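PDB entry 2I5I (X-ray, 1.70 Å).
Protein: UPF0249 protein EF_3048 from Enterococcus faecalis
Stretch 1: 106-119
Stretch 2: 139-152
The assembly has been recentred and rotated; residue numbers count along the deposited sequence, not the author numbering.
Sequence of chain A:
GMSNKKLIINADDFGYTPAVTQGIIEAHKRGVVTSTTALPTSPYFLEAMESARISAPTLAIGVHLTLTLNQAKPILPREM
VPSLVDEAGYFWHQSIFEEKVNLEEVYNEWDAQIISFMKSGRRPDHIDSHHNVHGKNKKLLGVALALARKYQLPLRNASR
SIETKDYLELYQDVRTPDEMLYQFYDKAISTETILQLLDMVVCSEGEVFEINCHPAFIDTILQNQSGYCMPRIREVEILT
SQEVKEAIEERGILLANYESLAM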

ATOM      1  N   VAL A 106     -19.883 -14.705 -31.408  1.00 25.38           N
ATOM      2  CA  VAL A 106     -19.632 -15.135 -30.029  1.00 26.05           C
ATOM      3  C   VAL A 106     -18.127 -15.223 -29.797  1.00 27.23           C
ATOM      4  O   VAL A 106     -17.575 -14.783 -28.793  1.00 22.02           O
ATOM      5  CB  VAL A 106     -20.318 -16.463 -29.702  1.00 26.02           C
ATOM      6  CG1 VAL A 106     -20.061 -16.872 -28.246  1.00 26.44           C
ATOM      7  CG2 VAL A 106     -21.818 -16.372 -29.952  1.00 24.74           C
ATOM      8  N   TYR A 107     -17.431 -15.807 -30.754  1.00 24.07           N
ATOM      9  CA  TYR A 107     -15.974 -15.864 -30.683  1.00 22.43           C
ATOM     10  C   TYR A 107     -15.337 -14.480 -30.506  1.00 22.92           C
ATOM     11  O   TYR A 107     -14.577 -14.261 -29.636  1.00 24.07           O
ATOM     12  CB  TYR A 107     -15.371 -16.552 -31.912  1.00 23.73           C
ATOM     13  CG  TYR A 107     -13.870 -16.753 -31.872  1.00 21.14           C
ATOM     14  CD1 TYR A 107     -13.021 -15.804 -32.340  1.00 24.84           C
ATOM     15  CD2 TYR A 107     -13.327 -17.911 -31.397  1.00 23.12           C
ATOM     16  CE1 TYR A 107     -11.680 -15.978 -32.297  1.00 24.59           C
ATOM     17  CE2 TYR A 107     -12.005 -18.107 -31.372  1.00 28.06           C
ATOM     18  CZ  TYR A 107     -11.171 -17.139 -31.811  1.00 29.35           C
ATOM     19  OH  TYR A 107      -9.833 -17.348 -31.793  1.00 31.27           O
ATOM     20  N   ASN A 108     -15.692 -13.557 -31.360  1.00 21.18           N
ATOM     21  CA  ASN A 108     -15.116 -12.219 -31.354  1.00 18.60           C
ATOM     22  C   ASN A 108     -15.430 -11.492 -30.050  1.00 22.84           C
ATOM     23  O   ASN A 108     -14.581 -10.836 -29.453  1.00 21.21           O
ATOM     24  CB  ASN A 108     -15.615 -11.391 -32.537  1.00 25.87           C
ATOM     25  CG  ASN A 108     -15.147 -11.982 -33.860  1.00 40.68           C
ATOM     26  OD1 ASN A 108     -14.058 -12.568 -33.909  1.00 36.24           O
ATOM     27  ND2 ASN A 108     -15.938 -11.841 -34.914  1.00 43.88           N
ATOM     28  N   GLU A 109     -16.691 -11.614 -29.646  1.00 20.28           N
ATOM     29  CA  GLU A 109     -17.089 -10.928 -28.410  1.00 23.87           C
ATOM     30  C   GLU A 109     -16.368 -11.524 -27.206  1.00 27.85           C
ATOM     31  O   GLU A 109     -15.858 -10.786 -26.349  1.00 21.76           O
ATOM     32  CB  GLU A 109     -18.609 -10.988 -28.234  1.00 22.68           C
ATOM     33  CG  GLU A 109     -19.086 -10.543 -26.856  1.00 26.16           C
ATOM     34  CD  GLU A 109     -18.780  -9.099 -26.529  1.00 25.73           C
ATOM     35  OE1 GLU A 109     -18.572  -8.297 -27.462  1.00 21.44           O
ATOM     36  OE2 GLU A 109     -18.796  -8.746 -25.322  1.00 22.86           O
ATOM     37  N   TRP A 110     -16.308 -12.855 -27.111  1.00 17.32           N
ATOM     38  CA  TRP A 110     -15.615 -13.437 -25.949  1.00 20.41           C
ATOM     39  C   TRP A 110     -14.135 -13.117 -25.983  1.00 22.47           C
ATOM     40  O   TRP A 110     -13.487 -12.861 -24.959  1.00 20.15           O
ATOM     41  CB  TRP A 110     -15.919 -14.936 -25.891  1.00 22.27           C
ATOM     42  CG  TRP A 110     -17.271 -15.239 -25.312  1.00 19.03           C
ATOM     43  CD1 TRP A 110     -18.198 -14.375 -24.792  1.00 22.68           C
ATOM     44  CD2 TRP A 110     -17.842 -16.550 -25.197  1.00 21.93           C
ATOM     45  NE1 TRP A 110     -19.301 -15.083 -24.368  1.00 19.43           N
ATOM     46  CE2 TRP A 110     -19.117 -16.419 -24.603  1.00 18.94           C
ATOM     47  CE3 TRP A 110     -17.393 -17.820 -25.547  1.00 20.57           C
ATOM     48  CZ2 TRP A 110     -19.925 -17.529 -24.360  1.00 23.29           C
ATOM     49  CZ3 TRP A 110     -18.204 -18.917 -25.302  1.00 25.10           C
ATOM     50  CH2 TRP A 110     -19.463 -18.778 -24.716  1.00 24.61           C
ATOM     51  N   ASP A 111     -13.544 -13.099 -27.183  1.00 21.03           N
ATOM     52  CA  ASP A 111     -12.146 -12.698 -27.306  1.00 19.94           C
ATOM     53  C   ASP A 111     -11.996 -11.275 -26.772  1.00 21.76           C
ATOM     54  O   ASP A 111     -11.082 -10.941 -26.017  1.00 25.17           O
ATOM     55  CB  ASP A 111     -11.726 -12.804 -28.762  1.00 22.41           C
ATOM     56  CG  ASP A 111     -10.334 -12.307 -29.090  1.00 27.57           C
ATOM     57  OD1 ASP A 111      -9.336 -12.973 -28.713  1.00 25.99           O
ATOM     58  OD2 ASP A 111     -10.222 -11.249 -29.736  1.00 31.07           O
ATOM     59  N   ALA A 112     -12.906 -10.404 -27.163  1.00 20.30           N
ATOM     60  CA  ALA A 112     -12.944  -9.030 -26.672  1.00 24.25           C
ATOM     61  C   ALA A 112     -13.080  -8.985 -25.150  1.00 24.96           C
ATOM     62  O   ALA A 112     -12.480  -8.132 -24.495  1.00 22.03           O
ATOM     63  CB  ALA A 112     -14.104  -8.310 -27.335  1.00 21.56           C
ATOM     64  N   GLN A 113     -13.861  -9.901 -24.579  1.00 23.15           N
ATOM     65  CA  GLN A 113     -14.055  -9.901 -23.129  1.00 18.18           C
ATOM     66  C   GLN A 113     -12.778 -10.282 -22.414  1.00 21.95           C
ATOM     67  O   GLN A 113     -12.458  -9.858 -21.308  1.00 22.04           O
ATOM     68  CB  GLN A 113     -15.196 -10.849 -22.733  1.00 20.13           C
ATOM     69  CG  GLN A 113     -16.555 -10.184 -22.981  1.00 19.28           C
ATOM     70  CD  GLN A 113     -17.729 -11.116 -22.754  1.00 18.52           C
ATOM     71  OE1 GLN A 113     -17.746 -12.007 -21.897  1.00 21.16           O
ATOM     72  NE2 GLN A 113     -18.790 -10.921 -23.535  1.00 18.69           N
ATOM     73  N   ILE A 114     -11.991 -11.125 -23.077  1.00 22.30           N
ATOM     74  CA  ILE A 114     -10.744 -11.569 -22.450  1.00 22.41           C
ATOM     75  C   ILE A 114      -9.742 -10.440 -22.498  1.00 19.15           C
ATOM     76  O   ILE A 114      -9.070 -10.161 -21.508  1.00 21.27           O
ATOM     77  CB  ILE A 114     -10.192 -12.838 -23.124  1.00 18.22           C
ATOM     78  CG1 ILE A 114     -11.053 -14.060 -22.822  1.00 21.02           C
ATOM     79  CG2 ILE A 114      -8.735 -13.046 -22.756  1.00 25.30           C
ATOM     80  CD1 ILE A 114     -10.757 -15.265 -23.697  1.00 26.43           C
ATOM     81  N   ILE A 115      -9.660  -9.774 -23.651  1.00 19.06           N
ATOM     82  CA  ILE A 115      -8.757  -8.624 -23.765  1.00 24.66           C
ATOM     83  C   ILE A 115      -9.137  -7.524 -22.775  1.00 20.42           C
ATOM     84  O   ILE A 115      -8.271  -6.876 -22.194  1.00 27.61           O
ATOM     85  CB  ILE A 115      -8.764  -8.081 -25.192  1.00 24.22           C
ATOM     86  CG1 ILE A 115      -7.985  -9.050 -26.119  1.00 23.85           C
ATOM     87  CG2 ILE A 115      -8.243  -6.682 -25.317  1.00 22.69           C
ATOM     88  CD1 ILE A 115      -8.933  -9.570 -27.162  1.00 36.02           C
ATOM     89  N   SER A 116     -10.434  -7.352 -22.578  1.00 20.45           N
ATOM     90  CA  SER A 116     -10.963  -6.364 -21.653  1.00 19.66           C
ATOM     91  C   SER A 116     -10.545  -6.713 -20.218  1.00 24.60           C
ATOM     92  O   SER A 116     -10.140  -5.799 -19.513  1.00 20.10           O
ATOM     93  CB  SER A 116     -12.471  -6.238 -21.757  1.00 20.06           C
ATOM     94  OG  SER A 116     -12.832  -5.771 -23.044  1.00 23.68           O
ATOM     95  N   PHE A 117     -10.644  -7.973 -19.825  1.00 21.29           N
ATOM     96  CA  PHE A 117     -10.137  -8.383 -18.524  1.00 16.00           C
ATOM     97  C   PHE A 117      -8.702  -7.895 -18.347  1.00 23.65           C
ATOM     98  O   PHE A 117      -8.343  -7.390 -17.274  1.00 22.10           O
ATOM     99  CB  PHE A 117     -10.178  -9.902 -18.365  1.00 19.49           C
ATOM    100  CG  PHE A 117      -9.762 -10.482 -17.029  1.00 17.50           C
ATOM    101  CD1 PHE A 117      -8.471 -10.647 -16.593  1.00 20.88           C
ATOM    102  CD2 PHE A 117     -10.770 -10.870 -16.149  1.00 23.24           C
ATOM    103  CE1 PHE A 117      -8.123 -11.131 -15.346  1.00 18.76           C
ATOM    104  CE2 PHE A 117     -10.462 -11.371 -14.899  1.00 17.77           C
ATOM    105  CZ  PHE A 117      -9.151 -11.501 -14.490  1.00 17.81           C
HETATM  106  N   MSE A 118      -7.884  -8.143 -19.370  1.00 20.15           N
HETATM  107  CA  MSE A 118      -6.447  -7.902 -19.187  1.00 24.24           C
HETATM  108  C   MSE A 118      -6.123  -6.412 -19.125  1.00 21.14           C
HETATM  109  O   MSE A 118      -4.988  -6.043 -18.821  1.00 22.75           O
HETATM  110  CB  MSE A 118      -5.614  -8.660 -20.247  1.00 26.70           C
HETATM  111  CG  MSE A 118      -5.631 -10.154 -19.919  1.00 39.58           C
HETATM  112 SE   MSE A 118      -4.700 -11.280 -21.002  0.75 29.04          SE
HETATM  113  CE  MSE A 118      -5.068 -10.595 -22.573  1.00  9.01           C
ATOM    114  N   LYS A 119      -7.082  -5.531 -19.353  1.00 18.74           N
ATOM    115  CA  LYS A 119      -6.911  -4.095 -19.095  1.00 25.52           C
ATOM    116  C   LYS A 119      -6.722  -3.838 -17.597  1.00 25.04           C
ATOM    117  O   LYS A 119      -6.231  -2.774 -17.202  1.00 23.20           O
ATOM    118  CB  LYS A 119      -8.091  -3.303 -19.657  1.00 25.34           C
ATOM    119  CG  LYS A 119      -8.103  -3.272 -21.185  1.00 27.62           C
ATOM    120  CD  LYS A 119      -9.196  -2.390 -21.766  1.00 37.48           C
ATOM    121  CE  LYS A 119      -9.576  -2.894 -23.152  1.00 45.80           C
ATOM    122  NZ  LYS A 119     -10.686  -2.105 -23.749  1.00 64.13           N
TER
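Stretch 2, residues 139-152: KLLGVALALARKYQ

The two stretches meet mainly helix against helix. Stretch 1 continues a helix that begins earlier in the chain, and stretch 2 is helical from K139 to Y151, again entered from upstream. Q152 leaves the helix with positive phi. The two helices run in broadly the same direction, with a signed crossing angle of -42° and a closest axial approach of 9.9 Å. They diverge toward their C-terminal ends: the CA atoms of Y107 and V143 are 5.9 Å apart, those of D111 and L147 6.9 Å, and those of I114 and Y151 8.8 Å. The contact buries 650 Å², both sides summed.

At the close end, V143 points toward stretch 1. V143 CG1 lies 3.6 Å from Y107 CA and 3.9 Å from W110 CE3. L140 CD2 is 4.0 Å from V106 CG1. A144 CB is 4.1 Å from W110 CZ3. The W110 side chain sits as a knob among L140, V143, A144 and L147.

L147 is the reciprocal knob, held among Y107, W110, D111 and I114. L147 CD1 lies 3.5 Å from W110 CB. L147 CD2 makes a CH-pi contact over one face of the Y107 ring, 4.1 Å from the ring centroid. A146 CB meets the edge of the same ring, 4.0 Å from Y107 CE2.

Farther along, where the CA atoms are farther apart, Y151 and K150 reach across to stretch 1. Y151 offers one ring face to I114; I114 CG2 lies 3.8 Å from the centroid of the Y151 ring, almost on the ring normal. The polar link centres on D111. D111 OD1 accepts a very short hydrogen bond from Y151 OH at 2.5 Å and forms a salt bridge with K150 NZ at 2.9 Å. One carboxylate oxygen therefore ties two consecutive residues of stretch 2 to stretch 1.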

ATOM      1  N   LYS A 139     -21.431 -26.442 -29.555  1.00 26.91           N
ATOM      2  CA  LYS A 139     -20.970 -25.416 -30.458  1.00 26.66           C
ATOM      3  C   LYS A 139     -20.447 -24.207 -29.677  1.00 30.34           C
ATOM      4  O   LYS A 139     -19.406 -23.643 -29.987  1.00 24.62           O
ATOM      5  CB  LYS A 139     -22.087 -24.907 -31.365  1.00 33.27           C
ATOM      6  CG  LYS A 139     -22.598 -25.875 -32.411  1.00 40.66           C
ATOM      7  CD  LYS A 139     -24.102 -25.720 -32.578  1.00 36.10           C
ATOM      8  N   LEU A 140     -21.235 -23.811 -28.676  1.00 30.33           N
ATOM      9  CA  LEU A 140     -20.802 -22.742 -27.769  1.00 28.25           C
ATOM     10  C   LEU A 140     -19.564 -23.186 -27.000  1.00 24.64           C
ATOM     11  O   LEU A 140     -18.550 -22.491 -26.981  1.00 23.09           O
ATOM     12  CB  LEU A 140     -21.959 -22.338 -26.858  1.00 22.68           C
ATOM     13  CG  LEU A 140     -23.029 -21.452 -27.519  1.00 30.19           C
ATOM     14  CD1 LEU A 140     -24.277 -21.300 -26.659  1.00 29.14           C
ATOM     15  CD2 LEU A 140     -22.468 -20.076 -27.836  1.00 24.34           C
ATOM     16  N   LEU A 141     -19.610 -24.348 -26.363  1.00 22.83           N
ATOM     17  CA  LEU A 141     -18.435 -24.983 -25.793  1.00 21.99           C
ATOM     18  C   LEU A 141     -17.212 -24.945 -26.691  1.00 23.66           C
ATOM     19  O   LEU A 141     -16.088 -24.631 -26.303  1.00 22.93           O
ATOM     20  CB  LEU A 141     -18.728 -26.476 -25.531  1.00 23.17           C
ATOM     21  CG  LEU A 141     -17.623 -27.258 -24.827  1.00 29.79           C
ATOM     22  CD1 LEU A 141     -17.122 -26.503 -23.601  1.00 24.55           C
ATOM     23  CD2 LEU A 141     -18.119 -28.645 -24.437  1.00 26.52           C
ATOM     24  N   GLY A 142     -17.432 -25.329 -27.951  1.00 27.80           N
ATOM     25  CA  GLY A 142     -16.381 -25.306 -28.950  1.00 25.63           C
ATOM     26  C   GLY A 142     -15.711 -23.949 -29.057  1.00 26.53           C
ATOM     27  O   GLY A 142     -14.509 -23.880 -29.274  1.00 25.24           O
ATOM     28  N   VAL A 143     -16.493 -22.879 -28.908  1.00 24.16           N
ATOM     29  CA  VAL A 143     -15.964 -21.532 -29.022  1.00 24.77           C
ATOM     30  C   VAL A 143     -15.129 -21.195 -27.781  1.00 21.01           C
ATOM     31  O   VAL A 143     -14.087 -20.563 -27.973  1.00 24.43           O
ATOM     32  CB  VAL A 143     -17.080 -20.498 -29.186  1.00 23.30           C
ATOM     33  CG1 VAL A 143     -16.527 -19.078 -29.083  1.00 28.63           C
ATOM     34  CG2 VAL A 143     -17.778 -20.659 -30.533  1.00 31.22           C
ATOM     35  N   ALA A 144     -15.628 -21.628 -26.626  1.00 20.45           N
ATOM     36  CA  ALA A 144     -14.870 -21.464 -25.392  1.00 22.93           C
ATOM     37  C   ALA A 144     -13.543 -22.209 -25.471  1.00 27.44           C
ATOM     38  O   ALA A 144     -12.509 -21.675 -25.071  1.00 22.27           O
ATOM     39  CB  ALA A 144     -15.657 -21.910 -24.172  1.00 18.77           C
ATOM     40  N   LEU A 145     -13.533 -23.448 -25.951  1.00 23.38           N
ATOM     41  CA  LEU A 145     -12.299 -24.225 -26.004  1.00 21.33           C
ATOM     42  C   LEU A 145     -11.300 -23.613 -26.960  1.00 19.02           C
ATOM     43  O   LEU A 145     -10.084 -23.583 -26.725  1.00 25.97           O
ATOM     44  CB  LEU A 145     -12.573 -25.684 -26.408  1.00 25.50           C
ATOM     45  CG  LEU A 145     -13.292 -26.482 -25.300  1.00 23.26           C
ATOM     46  CD1 LEU A 145     -14.110 -27.604 -25.919  1.00 27.94           C
ATOM     47  CD2 LEU A 145     -12.304 -26.978 -24.268  1.00 22.44           C
ATOM     48  N   ALA A 146     -11.808 -23.062 -28.072  1.00 22.04           N
ATOM     49  CA  ALA A 146     -10.928 -22.398 -29.022  1.00 25.85           C
ATOM     50  C   ALA A 146     -10.228 -21.207 -28.360  1.00 26.98           C
ATOM     51  O   ALA A 146      -9.036 -21.002 -28.580  1.00 25.60           O
ATOM     52  CB  ALA A 146     -11.680 -21.961 -30.268  1.00 25.43           C
ATOM     53  N   LEU A 147     -10.942 -20.428 -27.542  1.00 25.14           N
ATOM     54  CA  LEU A 147     -10.274 -19.284 -26.880  1.00 25.07           C
ATOM     55  C   LEU A 147      -9.371 -19.745 -25.743  1.00 17.71           C
ATOM     56  O   LEU A 147      -8.339 -19.131 -25.418  1.00 21.66           O
ATOM     57  CB  LEU A 147     -11.362 -18.298 -26.452  1.00 21.06           C
ATOM     58  CG  LEU A 147     -12.018 -17.518 -27.608  1.00 18.55           C
ATOM     59  CD1 LEU A 147     -13.409 -17.030 -27.247  1.00 25.93           C
ATOM     60  CD2 LEU A 147     -11.103 -16.390 -28.023  1.00 25.22           C
ATOM     61  N   ALA A 148      -9.691 -20.857 -25.110  1.00 21.14           N
ATOM     62  CA  ALA A 148      -8.859 -21.472 -24.084  1.00 21.23           C
ATOM     63  C   ALA A 148      -7.496 -21.830 -24.686  1.00 26.84           C
ATOM     64  O   ALA A 148      -6.449 -21.602 -24.078  1.00 25.16           O
ATOM     65  CB  ALA A 148      -9.491 -22.705 -23.471  1.00 23.57           C
ATOM     66  N   ARG A 149      -7.562 -22.396 -25.908  1.00 23.38           N
ATOM     67  CA  ARG A 149      -6.301 -22.794 -26.559  1.00 19.59           C
ATOM     68  C   ARG A 149      -5.522 -21.557 -26.979  1.00 20.01           C
ATOM     69  O   ARG A 149      -4.305 -21.521 -26.813  1.00 26.61           O
ATOM     70  CB  ARG A 149      -6.555 -23.746 -27.737  1.00 22.93           C
ATOM     71  CG  ARG A 149      -7.415 -24.933 -27.373  1.00 29.40           C
ATOM     72  CD  ARG A 149      -7.811 -25.826 -28.539  1.00 31.87           C
ATOM     73  NE  ARG A 149      -8.295 -27.086 -27.982  1.00 26.05           N
ATOM     74  CZ  ARG A 149      -9.442 -27.705 -28.121  1.00 27.16           C
ATOM     75  NH1 ARG A 149     -10.418 -27.219 -28.879  1.00 35.65           N
ATOM     76  NH2 ARG A 149      -9.625 -28.854 -27.482  1.00 33.78           N
ATOM     77  N   LYS A 150      -6.210 -20.545 -27.482  1.00 23.08           N
ATOM     78  CA  LYS A 150      -5.631 -19.315 -27.994  1.00 24.77           C
ATOM     79  C   LYS A 150      -4.927 -18.546 -26.875  1.00 26.21           C
ATOM     80  O   LYS A 150      -3.851 -17.991 -27.119  1.00 22.26           O
ATOM     81  CB  LYS A 150      -6.680 -18.426 -28.647  1.00 24.44           C
ATOM     82  CG  LYS A 150      -6.149 -17.080 -29.101  1.00 28.97           C
ATOM     83  CD  LYS A 150      -7.294 -16.115 -29.382  1.00 32.19           C
ATOM     84  CE  LYS A 150      -6.804 -14.838 -30.036  1.00 35.28           C
ATOM     85  NZ  LYS A 150      -7.846 -14.224 -30.913  1.00 42.61           N
ATOM     86  N   TYR A 151      -5.556 -18.555 -25.698  1.00 22.95           N
ATOM     87  CA  TYR A 151      -4.917 -17.825 -24.601  1.00 24.85           C
ATOM     88  C   TYR A 151      -4.246 -18.770 -23.625  1.00 21.97           C
ATOM     89  O   TYR A 151      -3.603 -18.324 -22.675  1.00 21.18           O
ATOM     90  CB  TYR A 151      -5.944 -16.917 -23.891  1.00 23.71           C
ATOM     91  CG  TYR A 151      -6.346 -15.758 -24.765  1.00 20.00           C
ATOM     92  CD1 TYR A 151      -5.573 -14.599 -24.788  1.00 21.33           C
ATOM     93  CD2 TYR A 151      -7.471 -15.783 -25.564  1.00 16.89           C
ATOM     94  CE1 TYR A 151      -5.924 -13.524 -25.585  1.00 24.99           C
ATOM     95  CE2 TYR A 151      -7.832 -14.727 -26.359  1.00 18.20           C
ATOM     96  CZ  TYR A 151      -7.055 -13.587 -26.367  1.00 26.07           C
ATOM     97  OH  TYR A 151      -7.434 -12.537 -27.171  1.00 28.77           O
ATOM     98  N   GLN A 152      -4.361 -20.081 -23.861  1.00 20.41           N
ATOM     99  CA  GLN A 152      -3.637 -21.029 -23.024  1.00 20.52           C
ATOM    100  C   GLN A 152      -4.077 -20.931 -21.568  1.00 22.66           C
ATOM    101  O   GLN A 152      -3.264 -20.744 -20.673  1.00 24.51           O
ATOM    102  CB  GLN A 152      -2.124 -20.824 -23.111  1.00 29.47           C
ATOM    103  CG  GLN A 152      -1.500 -21.364 -24.381  1.00 36.38           C
ATOM    104  CD  GLN A 152      -1.740 -22.849 -24.595  1.00 47.29           C
ATOM    105  OE1 GLN A 152      -1.137 -23.697 -23.938  1.00 31.41           O
ATOM    106  NE2 GLN A 152      -2.656 -23.142 -25.511  1.00 36.46           N
TER